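Local atomic coordinates of sensor histidine kinase DcuS (Escherichia coli, PDB entry 3BY8), a protein that senses C4-dicarboxylates such as fumarate through its periplasmic domain and, as the histidine kinase of a two-component system, activates the regulator DcuR by phosphorylation. Residues Tyr69-Glu73 with Ala74-Gly78; Gln79-Gly83 with Asp84-Lys88; Leu130-Val133 with Thr134-Ile137; Asp7-Arg10 with Asp11-Asn15. One frame throughout, in Å; residues are numbered along the deposited sequence. Where two conformers were deposited one is given.

Contact 1: Tyr69-Glu73 with Ala74-Gly78; sequences YSHPE and AQRIG. With LMR ((2S)-2-hydroxybutanedioic acid), chain B.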
loop_
_atom_site.group_PDB
_atom_site.type_symbol
_atom_site.label_atom_id
_atom_site.label_comp_id
_atom_site.label_asym_id
_atom_site.label_seq_id
_atom_site.Cartn_x
_atom_site.Cartn_y
_atom_site.Cartn_z
ATOM N N TYR A 69 8.829 -3.309 -0.318
ATOM C CA TYR A 69 9.015 -4.457 0.558
ATOM C C TYR A 69 8.001 -5.562 0.245
ATOM O O TYR A 69 8.054 -6.657 0.800
ATOM C CB TYR A 69 8.909 -4.026 2.009
ATOM C CG TYR A 69 10.228 -3.575 2.541
ATOM C CD1 TYR A 69 10.867 -2.440 2.040
ATOM C CD2 TYR A 69 10.878 -4.325 3.522
ATOM C CE1 TYR A 69 12.124 -2.066 2.504
ATOM C CE2 TYR A 69 12.119 -3.964 3.988
ATOM C CZ TYR A 69 12.739 -2.841 3.483
ATOM O OH TYR A 69 13.973 -2.498 3.973
ATOM N N SER A 70 7.055 -5.260 -0.641
ATOM C CA SER A 70 6.038 -6.208 -1.056
ATOM C C SER A 70 5.426 -5.735 -2.371
ATOM O O SER A 70 5.496 -4.539 -2.697
ATOM C CB SER A 70 4.931 -6.337 -0.009
ATOM O OG SER A 70 4.262 -5.102 0.222
ATOM N N HIS A 71 4.877 -6.687 -3.128
ATOM C CA HIS A 71 4.205 -6.411 -4.402
ATOM C C HIS A 71 3.642 -7.730 -4.901
ATOM O O HIS A 71 4.243 -8.767 -4.656
ATOM C CB HIS A 71 5.191 -5.909 -5.453
ATOM C CG HIS A 71 4.541 -5.305 -6.660
ATOM N ND1 HIS A 71 4.061 -6.051 -7.725
ATOM C CD2 HIS A 71 4.320 -4.008 -6.979
ATOM C CE1 HIS A 71 3.568 -5.233 -8.645
ATOM N NE2 HIS A 71 3.716 -3.989 -8.211
ATOM N N PRO A 72 2.492 -7.715 -5.600
ATOM C CA PRO A 72 1.964 -8.997 -6.089
ATOM C C PRO A 72 2.965 -9.723 -6.990
ATOM O O PRO A 72 2.938 -10.952 -7.067
ATOM C CB PRO A 72 0.703 -8.597 -6.841
ATOM C CG PRO A 72 0.216 -7.420 -6.061
ATOM C CD PRO A 72 1.491 -6.645 -5.766
ATOM N N GLU A 73 3.808 -8.959 -7.684
ATOM C CA GLU A 73 4.874 -9.486 -8.550
ATOM C C GLU A 73 6.142 -9.400 -7.713
ATOM O O GLU A 73 6.754 -8.332 -7.572
ATOM C CB GLU A 73 5.008 -8.643 -9.821
ATOM C CG GLU A 73 3.730 -8.624 -10.643
ATOM C CD GLU A 73 3.835 -7.760 -11.889
ATOM O OE1 GLU A 73 4.895 -7.122 -12.109
ATOM O OE2 GLU A 73 2.840 -7.738 -12.639
ATOM N N ALA A 74 6.551 -10.534 -7.159
ATOM C CA ALA A 74 7.718 -10.563 -6.287
ATOM C C ALA A 74 8.988 -9.986 -6.881
ATOM O O ALA A 74 9.839 -9.489 -6.158
ATOM C CB ALA A 74 7.968 -11.982 -5.782
ATOM N N GLN A 75 9.137 -10.043 -8.199
ATOM C CA GLN A 75 10.336 -9.485 -8.816
ATOM C C GLN A 75 10.475 -7.975 -8.584
ATOM O O GLN A 75 11.539 -7.401 -8.812
ATOM C CB GLN A 75 10.308 -9.725 -10.324
ATOM C CG GLN A 75 9.157 -8.979 -10.989
ATOM C CD GLN A 75 9.143 -9.108 -12.493
ATOM O OE1 GLN A 75 8.194 -8.684 -13.148
ATOM N NE2 GLN A 75 10.193 -9.697 -13.049
ATOM N N ARG A 76 9.405 -7.326 -8.138
ATOM C CA ARG A 76 9.471 -5.876 -7.955
ATOM C C ARG A 76 9.896 -5.432 -6.578
ATOM O O ARG A 76 10.067 -4.238 -6.311
ATOM C CB ARG A 76 8.139 -5.262 -8.355
ATOM C CG ARG A 76 7.855 -5.562 -9.820
ATOM C CD ARG A 76 6.748 -4.746 -10.408
ATOM N NE ARG A 76 6.531 -5.123 -11.806
ATOM C CZ ARG A 76 7.317 -4.777 -12.824
ATOM N NH1 ARG A 76 8.403 -4.031 -12.639
ATOM N NH2 ARG A 76 7.003 -5.181 -14.044
ATOM N N ILE A 77 10.071 -6.408 -5.700
ATOM C CA ILE A 77 10.526 -6.123 -4.354
ATOM C C ILE A 77 11.964 -5.617 -4.463
ATOM O O ILE A 77 12.780 -6.155 -5.219
ATOM C CB ILE A 77 10.442 -7.382 -3.504
ATOM C CG1 ILE A 77 8.980 -7.796 -3.405
ATOM C CG2 ILE A 77 11.056 -7.141 -2.121
ATOM C CD1 ILE A 77 8.748 -9.065 -2.671
ATOM N N GLY A 78 12.274 -4.562 -3.724
ATOM C CA GLY A 78 13.604 -3.996 -3.793
ATOM C C GLY A 78 13.814 -2.917 -4.843
ATOM O O GLY A 78 14.900 -2.358 -4.940
HETATM C C1 LMR B . 3.876 0.055 -7.440
HETATM O O1A LMR B . 4.114 -0.909 -6.760
HETATM O O1B LMR B . 4.767 0.545 -8.166
HETATM C C2 LMR B . 2.433 0.385 -7.672
HETATM O O2 LMR B . 2.278 1.441 -8.716
HETATM C C3 LMR B . 1.550 -0.861 -7.874
HETATM C C4 LMR B . 1.639 -1.320 -9.343
HETATM O O4A LMR B . 2.673 -1.856 -9.738
HETATM O O4B LMR B . 0.682 -1.079 -10.135
HETATM O O HOH W 1 4.749 -6.329 -14.894
#

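Contact 2: Gln79-Gly83 with Asp84-Lys88; sequences QPFKG and DDILK. With LMR ((2S)-2-hydroxybutanedioic acid), chain B.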
loop_
_atom_site.group_PDB
_atom_site.type_symbol
_atom_site.label_atom_id
_atom_site.label_comp_id
_atom_site.label_asym_id
_atom_site.label_seq_id
_atom_site.Cartn_x
_atom_site.Cartn_y
_atom_site.Cartn_z
ATOM N N GLN A 79 12.793 -2.637 -5.648
ATOM C CA GLN A 79 12.874 -1.603 -6.667
ATOM C C GLN A 79 11.974 -0.431 -6.258
ATOM O O GLN A 79 11.085 -0.594 -5.404
ATOM C CB GLN A 79 12.467 -2.169 -8.032
ATOM C CG GLN A 79 13.363 -3.355 -8.421
ATOM C CD GLN A 79 13.006 -3.998 -9.740
ATOM O OE1 GLN A 79 11.831 -4.127 -10.083
ATOM N NE2 GLN A 79 14.026 -4.431 -10.484
ATOM N N PRO A 80 12.191 0.753 -6.848
ATOM C CA PRO A 80 11.382 1.922 -6.507
ATOM C C PRO A 80 9.934 1.847 -6.937
ATOM O O PRO A 80 9.597 1.372 -8.031
ATOM C CB PRO A 80 12.080 3.079 -7.221
ATOM C CG PRO A 80 13.460 2.561 -7.525
ATOM C CD PRO A 80 13.238 1.111 -7.821
ATOM N N PHE A 81 9.080 2.341 -6.048
ATOM C CA PHE A 81 7.649 2.428 -6.313
ATOM C C PHE A 81 7.408 3.234 -7.600
ATOM O O PHE A 81 8.134 4.192 -7.881
ATOM C CB PHE A 81 7.001 3.146 -5.137
ATOM C CG PHE A 81 5.493 3.166 -5.193
ATOM C CD1 PHE A 81 4.807 4.209 -5.803
ATOM C CD2 PHE A 81 4.752 2.104 -4.657
ATOM C CE1 PHE A 81 3.423 4.211 -5.884
ATOM C CE2 PHE A 81 3.354 2.093 -4.734
ATOM C CZ PHE A 81 2.685 3.127 -5.338
ATOM N N LYS A 82 6.404 2.845 -8.373
ATOM C CA LYS A 82 6.054 3.577 -9.580
ATOM C C LYS A 82 4.730 4.303 -9.363
ATOM O O LYS A 82 3.708 3.672 -9.127
ATOM C CB LYS A 82 5.935 2.641 -10.791
ATOM C CG LYS A 82 5.523 3.407 -12.044
ATOM C CD LYS A 82 5.265 2.506 -13.236
ATOM C CE LYS A 82 6.541 2.126 -13.941
ATOM N NZ LYS A 82 6.223 1.376 -15.197
ATOM N N GLY A 83 4.764 5.630 -9.433
ATOM C CA GLY A 83 3.574 6.437 -9.248
ATOM C C GLY A 83 3.877 7.649 -8.394
ATOM O O GLY A 83 4.382 7.499 -7.261
ATOM N N ASP A 84 3.566 8.845 -8.899
ATOM C CA ASP A 84 3.835 10.051 -8.125
ATOM C C ASP A 84 2.877 10.239 -6.957
ATOM O O ASP A 84 3.079 11.107 -6.085
ATOM C CB ASP A 84 3.806 11.281 -9.034
ATOM C CG ASP A 84 5.015 11.336 -9.951
ATOM O OD1 ASP A 84 6.045 10.691 -9.627
ATOM O OD2 ASP A 84 4.918 12.035 -10.985
ATOM N N ASP A 85 1.845 9.397 -6.903
ATOM C CA ASP A 85 0.896 9.518 -5.817
ATOM C C ASP A 85 1.425 9.099 -4.454
ATOM O O ASP A 85 0.818 9.432 -3.444
ATOM C CB ASP A 85 -0.465 8.857 -6.153
ATOM C CG ASP A 85 -0.363 7.487 -6.854
ATOM O OD1 ASP A 85 0.649 7.119 -7.483
ATOM O OD2 ASP A 85 -1.392 6.779 -6.802
ATOM N N ILE A 86 2.585 8.449 -4.425
ATOM C CA ILE A 86 3.197 8.107 -3.146
ATOM C C ILE A 86 3.912 9.318 -2.523
ATOM O O ILE A 86 4.172 9.350 -1.319
ATOM C CB ILE A 86 4.237 6.965 -3.307
ATOM C CG1 ILE A 86 4.635 6.423 -1.928
ATOM C CG2 ILE A 86 5.486 7.468 -4.075
ATOM C CD1 ILE A 86 5.362 5.086 -1.977
ATOM N N LEU A 87 4.221 10.327 -3.340
ATOM C CA LEU A 87 5.005 11.440 -2.811
ATOM C C LEU A 87 4.411 12.158 -1.604
ATOM O O LEU A 87 5.136 12.432 -0.644
ATOM C CB LEU A 87 5.354 12.425 -3.939
ATOM C CG LEU A 87 6.208 11.794 -5.033
ATOM C CD1 LEU A 87 6.222 12.722 -6.260
ATOM C CD2 LEU A 87 7.608 11.513 -4.518
ATOM N N LYS A 88 3.113 12.456 -1.614
ATOM C CA LYS A 88 2.530 13.106 -0.444
ATOM C C LYS A 88 2.737 12.243 0.819
ATOM O O LYS A 88 3.012 12.756 1.902
ATOM C CB LYS A 88 1.027 13.345 -0.657
ATOM C CG LYS A 88 0.695 14.576 -1.489
ATOM C CD LYS A 88 -0.819 14.778 -1.623
ATOM C CE LYS A 88 -1.485 14.962 -0.271
ATOM N NZ LYS A 88 -2.957 15.240 -0.380
HETATM C C1 LMR B . 3.876 0.055 -7.440
HETATM O O1A LMR B . 4.114 -0.909 -6.760
HETATM O O1B LMR B . 4.767 0.545 -8.166
HETATM C C2 LMR B . 2.433 0.385 -7.672
HETATM O O2 LMR B . 2.278 1.441 -8.716
HETATM C C3 LMR B . 1.550 -0.861 -7.874
HETATM C C4 LMR B . 1.639 -1.320 -9.343
HETATM O O4A LMR B . 2.673 -1.856 -9.738
HETATM O O4B LMR B . 0.682 -1.079 -10.135
#

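Contact 3: Leu130-Val133 with Thr134-Ile137; sequences LSRV and TQQI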
loop_
_atom_site.group_PDB
_atom_site.type_symbol
_atom_site.label_atom_id
_atom_site.label_comp_id
_atom_site.label_asym_id
_atom_site.label_seq_id
_atom_site.Cartn_x
_atom_site.Cartn_y
_atom_site.Cartn_z
ATOM N N LEU A 130 -9.572 -0.384 -10.774
ATOM C CA LEU A 130 -10.618 0.526 -11.222
ATOM C C LEU A 130 -11.851 -0.201 -11.765
ATOM O O LEU A 130 -12.980 0.212 -11.489
ATOM C CB LEU A 130 -10.100 1.471 -12.316
ATOM C CG LEU A 130 -9.614 2.863 -11.958
ATOM C CD1 LEU A 130 -9.571 3.687 -13.259
ATOM C CD2 LEU A 130 -10.535 3.508 -10.936
ATOM N N SER A 131 -11.621 -1.252 -12.544
ATOM C CA SER A 131 -12.729 -1.997 -13.141
ATOM C C SER A 131 -13.613 -2.612 -12.069
ATOM O O SER A 131 -14.821 -2.790 -12.266
ATOM C CB SER A 131 -12.200 -3.075 -14.097
ATOM O OG SER A 131 -11.348 -3.990 -13.440
ATOM N N ARG A 132 -13.020 -2.924 -10.923
ATOM C CA ARG A 132 -13.790 -3.497 -9.833
ATOM C C ARG A 132 -14.590 -2.381 -9.164
ATOM O O ARG A 132 -15.659 -2.620 -8.609
ATOM C CB ARG A 132 -12.858 -4.212 -8.849
ATOM C CG ARG A 132 -11.949 -5.206 -9.556
ATOM C CD ARG A 132 -11.188 -6.096 -8.590
ATOM N NE ARG A 132 -11.999 -7.223 -8.139
ATOM C CZ ARG A 132 -11.546 -8.218 -7.380
ATOM N NH1 ARG A 132 -10.280 -8.227 -6.975
ATOM N NH2 ARG A 132 -12.357 -9.213 -7.035
ATOM N N VAL A 133 -14.103 -1.142 -9.240
ATOM C CA VAL A 133 -14.857 -0.039 -8.663
ATOM C C VAL A 133 -16.127 0.153 -9.496
ATOM O O VAL A 133 -17.191 0.465 -8.965
ATOM C CB VAL A 133 -14.035 1.285 -8.639
ATOM C CG1 VAL A 133 -14.930 2.450 -8.264
ATOM C CG2 VAL A 133 -12.900 1.170 -7.634
ATOM N N THR A 134 -16.013 -0.028 -10.811
ATOM C CA THR A 134 -17.175 0.097 -11.689
ATOM C C THR A 134 -18.169 -1.005 -11.346
ATOM O O THR A 134 -19.367 -0.760 -11.243
ATOM C CB THR A 134 -16.781 -0.028 -13.171
ATOM O OG1 THR A 134 -16.138 1.178 -13.584
ATOM C CG2 THR A 134 -18.007 -0.266 -14.046
ATOM N N GLN A 135 -17.655 -2.216 -11.167
ATOM C CA GLN A 135 -18.504 -3.354 -10.833
ATOM C C GLN A 135 -19.318 -3.100 -9.569
ATOM O O GLN A 135 -20.496 -3.445 -9.508
ATOM C CB GLN A 135 -17.644 -4.606 -10.657
ATOM C CG GLN A 135 -17.010 -5.104 -11.954
ATOM C CD GLN A 135 -16.036 -6.249 -11.729
ATOM O OE1 GLN A 135 -16.332 -7.194 -10.999
ATOM N NE2 GLN A 135 -14.868 -6.173 -12.367
ATOM N N GLN A 136 -18.688 -2.486 -8.569
ATOM C CA GLN A 136 -19.348 -2.186 -7.302
ATOM C C GLN A 136 -20.401 -1.104 -7.456
ATOM O O GLN A 136 -21.472 -1.169 -6.845
ATOM C CB GLN A 136 -18.325 -1.729 -6.260
ATOM C CG GLN A 136 -17.285 -2.772 -5.912
ATOM C CD GLN A 136 -17.865 -3.940 -5.147
ATOM O OE1 GLN A 136 -18.758 -4.641 -5.633
ATOM N NE2 GLN A 136 -17.359 -4.159 -3.936
ATOM N N ILE A 137 -20.091 -0.101 -8.267
ATOM C CA ILE A 137 -21.020 0.995 -8.487
ATOM C C ILE A 137 -22.314 0.504 -9.133
ATOM O O ILE A 137 -23.405 0.849 -8.685
ATOM C CB ILE A 137 -20.385 2.084 -9.375
ATOM C CG1 ILE A 137 -19.129 2.640 -8.695
ATOM C CG2 ILE A 137 -21.392 3.196 -9.627
ATOM C CD1 ILE A 137 -18.363 3.645 -9.531
#

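Contact 4: Asp7-Arg10 with Asp11-Asn15; sequences DMTR and DGLAN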
loop_
_atom_site.group_PDB
_atom_site.type_symbol
_atom_site.label_atom_id
_atom_site.label_comp_id
_atom_site.label_asym_id
_atom_site.label_seq_id
_atom_site.Cartn_x
_atom_site.Cartn_y
_atom_site.Cartn_z
ATOM N N ASP A 7 -20.982 9.040 -5.936
ATOM C CA ASP A 7 -19.777 8.176 -5.776
ATOM C C ASP A 7 -19.474 7.901 -4.305
ATOM O O ASP A 7 -18.319 7.944 -3.871
ATOM C CB ASP A 7 -18.565 8.820 -6.452
ATOM C CG ASP A 7 -18.348 10.249 -6.014
ATOM O OD1 ASP A 7 -17.313 10.834 -6.394
ATOM O OD2 ASP A 7 -19.215 10.791 -5.296
ATOM N N MET A 8 -20.528 7.623 -3.545
ATOM C CA MET A 8 -20.402 7.309 -2.128
ATOM C C MET A 8 -19.754 5.930 -2.082
ATOM O O MET A 8 -19.092 5.562 -1.108
ATOM C CB MET A 8 -21.791 7.250 -1.484
ATOM C CG MET A 8 -21.799 7.071 0.031
ATOM S SD MET A 8 -21.313 8.563 0.941
ATOM C CE MET A 8 -19.567 8.196 1.311
ATOM N N THR A 9 -19.960 5.175 -3.158
ATOM C CA THR A 9 -19.417 3.831 -3.294
ATOM C C THR A 9 -17.897 3.887 -3.399
ATOM O O THR A 9 -17.189 3.100 -2.761
ATOM C CB THR A 9 -19.975 3.147 -4.549
ATOM O OG1 THR A 9 -21.407 3.178 -4.500
ATOM C CG2 THR A 9 -19.501 1.702 -4.629
ATOM N N ARG A 10 -17.380 4.808 -4.209
ATOM C CA ARG A 10 -15.937 4.910 -4.353
ATOM C C ARG A 10 -15.297 5.311 -3.037
ATOM O O ARG A 10 -14.298 4.719 -2.627
ATOM C CB ARG A 10 -15.533 5.917 -5.434
ATOM C CG ARG A 10 -14.018 6.101 -5.496
ATOM C CD ARG A 10 -13.576 6.897 -6.697
ATOM N NE ARG A 10 -14.201 8.212 -6.739
ATOM C CZ ARG A 10 -13.846 9.171 -7.584
ATOM N NH1 ARG A 10 -12.867 8.961 -8.451
ATOM N NH2 ARG A 10 -14.471 10.336 -7.562
ATOM N N ASP A 11 -15.859 6.319 -2.377
ATOM C CA ASP A 11 -15.311 6.755 -1.099
ATOM C C ASP A 11 -15.300 5.604 -0.110
ATOM O O ASP A 11 -14.345 5.452 0.645
ATOM C CB ASP A 11 -16.124 7.912 -0.522
ATOM C CG ASP A 11 -15.857 9.216 -1.242
ATOM O OD1 ASP A 11 -16.478 10.235 -0.870
ATOM O OD2 ASP A 11 -15.020 9.224 -2.175
ATOM N N GLY A 12 -16.369 4.812 -0.120
ATOM C CA GLY A 12 -16.472 3.673 0.774
ATOM C C GLY A 12 -15.317 2.727 0.542
ATOM O O GLY A 12 -14.679 2.268 1.489
ATOM N N LEU A 13 -15.030 2.452 -0.724
ATOM C CA LEU A 13 -13.952 1.547 -1.078
ATOM C C LEU A 13 -12.595 2.102 -0.671
ATOM O O LEU A 13 -11.758 1.377 -0.121
ATOM C CB LEU A 13 -13.981 1.259 -2.587
ATOM C CG LEU A 13 -15.193 0.422 -3.011
ATOM C CD1 LEU A 13 -15.341 0.446 -4.525
ATOM C CD2 LEU A 13 -15.019 -1.013 -2.500
ATOM N N ALA A 14 -12.374 3.385 -0.922
ATOM C CA ALA A 14 -11.120 4.004 -0.557
ATOM C C ALA A 14 -10.959 3.979 0.968
ATOM O O ALA A 14 -9.872 3.736 1.462
ATOM C CB ALA A 14 -11.064 5.432 -1.088
ATOM N N ASN A 15 -12.037 4.228 1.714
ATOM C CA ASN A 15 -11.938 4.231 3.178
ATOM C C ASN A 15 -11.636 2.835 3.695
ATOM O O ASN A 15 -10.900 2.688 4.669
ATOM C CB ASN A 15 -13.235 4.729 3.821
ATOM C CG ASN A 15 -13.480 6.203 3.564
ATOM O OD1 ASN A 15 -12.539 6.978 3.381
ATOM N ND2 ASN A 15 -14.744 6.603 3.565
#

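Contact 1: Tyr69-Glu73 with Ala74-Gly78
E73 and R76 supply the charged part of this tight turn in the malate-binding Cache domain. R76 NE donates to E73 OE1 at 2.6 Å, a salt bridge that meets the oxygen nearly along its C-O axis with the carboxylate and guanidinium planes 39° apart. One water closes the pair, donating to E73 OE1 and accepting from R76 NH2. R76 also makes a cation-pi contact with F102. On the backbone, R76 N reaches E73 O at 2.9 Å and ties the short 3-10 turn 74-76 back to E73.

The imidazole of H71 is gripped at both nitrogens: ND1 accepts E73 N at 2.9 Å, in the ring plane, and NE2 donates to malate O4A at 2.8 Å. H71 CG lies anti to the backbone N (chi1 -166°), which swings the ring toward malate and under the R76 chain. P72 CD lies over one face and R76 CD over the other, the latter a CH-pi contact 3.9 Å from the H71 ring centroid. An alanine here removes the ring, and malate O4A and E73 N would probably be left without their partner and the R76 chain free to shift.

Around the turn, H71 O accepts a hydrogen bond from Q44 NE2 of helix 43-53, and S70 OG is bonded to I59 O and V61 N of strand 58-63.

Contact 2: Gln79-Gly83 with Asp84-Lys88
F81 and I86 meet at a phenyl ring covered on opposite faces, by bound malate on one and by I86, five positions along the chain, on the other. In this periplasmic Cache domain, F81 lies on the long connection between strands 58-63 and 95-99. Malate C1 stands 3.4 Å from F81 CE2, and I86 CD1 makes a CH-pi contact across the ring, 4.0 Å from the F81 centroid. F81 CG and I86 CG1 both stand anti to the backbone N (chi1 -173° and -168°), which brings ring and methyl together. With an alanine here, the malate carboxylate carbon and I86 CD1 would probably both lose the surface between them, opening a gap beside the ligand.

K82 hydrogen-bonds malate through its backbone: its N donates to O1B at 2.8 Å and its O accepts the ligand hydroxyl O2 at 2.7 Å. G83 follows with backbone angles suited to glycine, where a side chain would clash with D85 OD1. D85 is a second-shell residue, its OD2 salt-bridged to the malate-binding R108. The turn into 84-88 is closed by a weak bond, I86 N to G83 O at 3.5 Å.

Contact 3: Leu130-Val133 with Thr134-Ile137
S131 and Q135 meet twice in the last helix of this sensor domain, residues 130-138, which follows directly on strand 120-129 of the Cache fold. S131 O receives the backbone N of Q135 at 3.1 Å and, more weakly, the amide NE2 of the same residue at 3.4 Å, with a strongly bent N-H...O angle of 127°. Q135 can reach back because its CG stands anti to the carbonyl carbon (chi1 -68°) and the chain runs extended beyond it, laying the amide beside the preceding turn. The side chain thus adds a weak second bond to the link its own backbone already makes.

The neighbouring carbonyls follow the i to i+4 pattern. L130 O takes T134 N at 3.1 Å and also a weak bond from V133 N. R132 O is satisfied by Q136 N, and V133 O by I137 N, each at 3.0 Å. The charged end of R132 turns to a partner beyond the helix, a salt bridge with D55, while its CG passes 4.2 Å from Q135 NE2.

Most of these residues are exposed; V133 is buried. It packs on L13 of helix 8-25, as Q136 does on T9 and L13, so the terminal helices of the domain lie against each other. Along its own helix V133 also meets I137 one turn on, the two side chains lying at a slant, with V133 CG1 3.8 Å from I137 CD1.

Contact 4: Asp7-Arg10 with Asp11-Asn15
R10 O and A14 N form the shortest hydrogen bond linking 7-10 to 11-15, 2.9 Å long and close to straight at 165°. It belongs to the first turns of helix 8-25, the N-terminal helix of the sensor domain. L13 N to T9 O and G12 N to M8 O, both 3.0 Å, continue the i to i+4 series. Toward the start it fades: D11 N to D7 O is a weak bond of 3.3 Å, where the modelled chain begins.

Side chains add little across the turn. The methyl CE of M8, its chain bent twice, comes to 3.9 Å from D11 CB, the two side chains crossing at about a right angle. L13 lays its CG over the backbone, 3.3 Å from T9 O, and faces helix 130-138. R10 and A14 touch L107 and V109 of strand 106-114.

In the conformer given, R10 bends at chi3 (57°) back toward the helix start, where NH2 meets the anti lone pair of D7 OD1 at 3.1 Å in a salt bridge that remains doubtful, since D7 is poorly ordered and R10 has a second conformer. D11 OD2 is also 4.7 Å from R10 NE; in this conformer the arginine lies near both D7 and D11 and may ease their like charge, while the steadier hold comes from the backbone.

How the contacts relate
Contacts 1 and 2 adjoin along the connection between strands 58-63 and 95-99, and both touch malate, though their centres lie 14 Å apart. Contact 2 is buried and apolar between its segments, with K82's backbone binding the ligand; contact 1 is partly buried, with side-chain charge and an imidazole as its working groups. Contacts 3 and 4 lie within the terminal helices, where backbone bonds dominate; contact 3 is a surface contact and contact 4 partly buried. These two pack against each other, whereas neither touches contact 1 or 2. Side-chain and main-chain recognition thus gathers at the pocket, regular helical bonding at the chain ends.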